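Carbonic anhydrase (Neosartorya fumigata, PDB 6LAC) catalyses the reversible hydration of carbon dioxide to hydrogencarbonate as a zinc-dependent beta-class carbonic anhydrase. Local coordinates at the interface of chains A and B. Numbering follows the deposited sequence. Chains: chain A/B, Carbonic anhydrase.

The interface of chains A and B. Residues chain A 53, 66, 69-71, 73-74; chain B 58, 102-104, 107.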
loop_
_atom_site.group_PDB
_atom_site.type_symbol
_atom_site.label_atom_id
_atom_site.label_comp_id
_atom_site.label_asym_id
_atom_site.label_seq_id
_atom_site.Cartn_x
_atom_site.Cartn_y
_atom_site.Cartn_z
ATOM N N PHE A 53 -3.855 -5.195 8.033
ATOM C CA PHE A 53 -2.927 -4.066 8.094
ATOM C C PHE A 53 -2.186 -4.158 6.767
ATOM O O PHE A 53 -1.388 -5.069 6.558
ATOM C CB PHE A 53 -2.046 -4.207 9.341
ATOM C CG PHE A 53 -1.084 -3.070 9.486
ATOM C CD1 PHE A 53 -1.529 -1.850 9.946
ATOM C CD2 PHE A 53 0.251 -3.231 9.173
ATOM C CE1 PHE A 53 -0.636 -0.798 10.035
ATOM C CE2 PHE A 53 1.130 -2.149 9.245
ATOM C CZ PHE A 53 0.668 -0.948 9.680
ATOM N N LEU A 66 13.724 2.387 3.859
ATOM C CA LEU A 66 13.140 2.826 5.137
ATOM C C LEU A 66 11.692 2.336 5.220
ATOM O O LEU A 66 11.310 1.896 6.324
ATOM C CB LEU A 66 13.186 4.355 5.215
ATOM C CG LEU A 66 14.571 5.005 5.190
ATOM C CD1 LEU A 66 14.462 6.446 5.655
ATOM C CD2 LEU A 66 15.545 4.223 6.058
ATOM N N LYS A 69 11.299 -1.443 5.959
ATOM C CA LYS A 69 11.812 -1.708 7.317
ATOM C C LYS A 69 10.892 -1.145 8.416
ATOM O O LYS A 69 10.634 -1.847 9.396
ATOM C CB LYS A 69 13.234 -1.158 7.456
ATOM C CG LYS A 69 14.235 -1.882 6.581
ATOM C CD LYS A 69 15.651 -1.391 6.737
ATOM C CE LYS A 69 16.577 -2.072 5.757
ATOM N NZ LYS A 69 16.804 -3.491 6.127
ATOM N N ALA A 70 10.447 0.112 8.320
ATOM C CA ALA A 70 9.554 0.730 9.319
ATOM C C ALA A 70 8.185 0.031 9.343
ATOM O O ALA A 70 7.505 0.031 10.374
ATOM C CB ALA A 70 9.372 2.217 9.087
ATOM N N THR A 71 7.689 -0.380 8.169
ATOM C CA THR A 71 6.355 -1.013 8.097
ATOM C C THR A 71 6.422 -2.366 8.819
ATOM O O THR A 71 5.564 -2.673 9.656
ATOM C CB THR A 71 5.886 -1.129 6.648
ATOM O OG1 THR A 71 5.872 0.181 6.094
ATOM C CG2 THR A 71 4.499 -1.714 6.595
ATOM N N GLY A 73 8.684 -3.198 11.051
ATOM C CA GLY A 73 8.946 -2.904 12.461
ATOM C C GLY A 73 7.696 -2.479 13.199
ATOM O O GLY A 73 7.437 -2.964 14.292
ATOM N N TYR A 74 6.874 -1.622 12.627
ATOM C CA TYR A 74 5.622 -1.220 13.281
ATOM C C TYR A 74 4.702 -2.437 13.477
ATOM O O TYR A 74 4.077 -2.663 14.523
ATOM C CB TYR A 74 4.922 -0.133 12.459
ATOM C CG TYR A 74 3.659 0.397 13.058
ATOM C CD1 TYR A 74 3.694 1.302 14.117
ATOM C CD2 TYR A 74 2.409 0.029 12.595
ATOM C CE1 TYR A 74 2.536 1.831 14.654
ATOM C CE2 TYR A 74 1.242 0.536 13.128
ATOM C CZ TYR A 74 1.315 1.472 14.132
ATOM O OH TYR A 74 0.135 1.884 14.611
ATOM N N LEU B 58 2.377 3.611 5.933
ATOM C CA LEU B 58 2.177 4.178 7.279
ATOM C C LEU B 58 1.634 5.592 7.199
ATOM O O LEU B 58 2.311 6.479 6.689
ATOM C CB LEU B 58 3.474 4.157 8.075
ATOM C CG LEU B 58 4.047 2.779 8.356
ATOM C CD1 LEU B 58 5.491 2.868 8.825
ATOM C CD2 LEU B 58 3.183 1.990 9.336
ATOM N N GLY B 102 6.858 2.035 18.771
ATOM C CA GLY B 102 7.354 1.283 17.597
ATOM C C GLY B 102 7.235 1.990 16.226
ATOM O O GLY B 102 7.656 1.333 15.237
ATOM N N LEU B 103 6.779 3.250 16.153
ATOM C CA LEU B 103 6.727 3.993 14.867
ATOM C C LEU B 103 8.090 4.679 14.671
ATOM O O LEU B 103 8.443 5.581 15.495
ATOM C CB LEU B 103 5.595 5.017 14.820
ATOM C CG LEU B 103 5.460 5.682 13.446
ATOM C CD1 LEU B 103 5.064 4.668 12.373
ATOM C CD2 LEU B 103 4.513 6.847 13.480
ATOM N N GLN B 104 8.858 4.310 13.662
ATOM C CA GLN B 104 10.205 4.863 13.392
ATOM C C GLN B 104 10.149 6.249 12.724
ATOM O O GLN B 104 9.099 6.732 12.289
ATOM C CB GLN B 104 10.943 3.849 12.527
ATOM C CG GLN B 104 11.276 2.551 13.255
ATOM C CD GLN B 104 11.787 1.463 12.344
ATOM O OE1 GLN B 104 12.363 1.717 11.295
ATOM N NE2 GLN B 104 11.543 0.207 12.722
ATOM N N TRP B 107 8.563 8.970 9.906
ATOM C CA TRP B 107 7.109 9.066 10.149
ATOM C C TRP B 107 6.836 9.752 11.482
ATOM O O TRP B 107 5.999 10.633 11.554
ATOM C CB TRP B 107 6.452 7.684 10.108
ATOM C CG TRP B 107 6.561 7.063 8.750
ATOM C CD1 TRP B 107 5.621 7.150 7.745
ATOM C CD2 TRP B 107 7.662 6.303 8.218
ATOM N NE1 TRP B 107 6.096 6.502 6.655
ATOM C CE2 TRP B 107 7.350 6.006 6.880
ATOM C CE3 TRP B 107 8.904 5.907 8.710
ATOM C CZ2 TRP B 107 8.195 5.291 6.068
ATOM C CZ3 TRP B 107 9.770 5.260 7.872
ATOM C CH2 TRP B 107 9.429 4.957 6.570
HETATM O O HOH W 1 8.022 1.846 12.465
HETATM O O HOH W 2 4.709 2.545 4.879
#
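A:Ala70 on helix 66-77 sets its methyl group over the face of the benzo ring of B:Trp107, nearly above CZ3, where CB of A:Ala70 lies 3.3 Å from CZ3 of B:Trp107, a tight fit. Beside it, CH2 of the same indole approaches the backbone carbonyl oxygen O of A:Leu66 to 3.6 Å, in the first turn of the helix.

B:Leu58 carries much of the other apolar contact, and its two methyls part company. CD1 enters between A:Ala70 and A:Thr71 and lies over the same face of the indole as the A:Ala70 methyl, 4.1 Å above the plane and over the ring centre. CD2 turns to the aromatic side: it meets the rim of A:Phe53 in the plane of that ring, 3.9 Å from CZ, and also reaches A:Tyr74. With CG anti to the backbone N (chi1 -178°), the A:Tyr74 ring swings beside the carbonyl carbon, where one face receives two leucine methyls, CD2 of B:Leu58 towards its CD2 and CD1 of B:Leu103 towards its CD1. B:Gln104 runs extended beyond CG and lays the flat face of its terminal amide over CA of A:Ala70, in van der Waals contact, with OE1 3.6 Å from CA of A:Ala70.

No direct polar bond joins the chains in this patch of the two-fold symmetric dimer interface; water does so instead. Water 2 links the A:Thr71 hydroxyl OG1, placed beside the backbone N by chi1 -58°, to the amide of B:Leu58 through a nearly straight N-H bond. Water 1 joins three backbone groups: the carbonyls of A:Ala70 and B:Gly102 and the amide of B:Gln104, whose N lies 2.9 Å from the water oxygen, with 157° at the hydrogen.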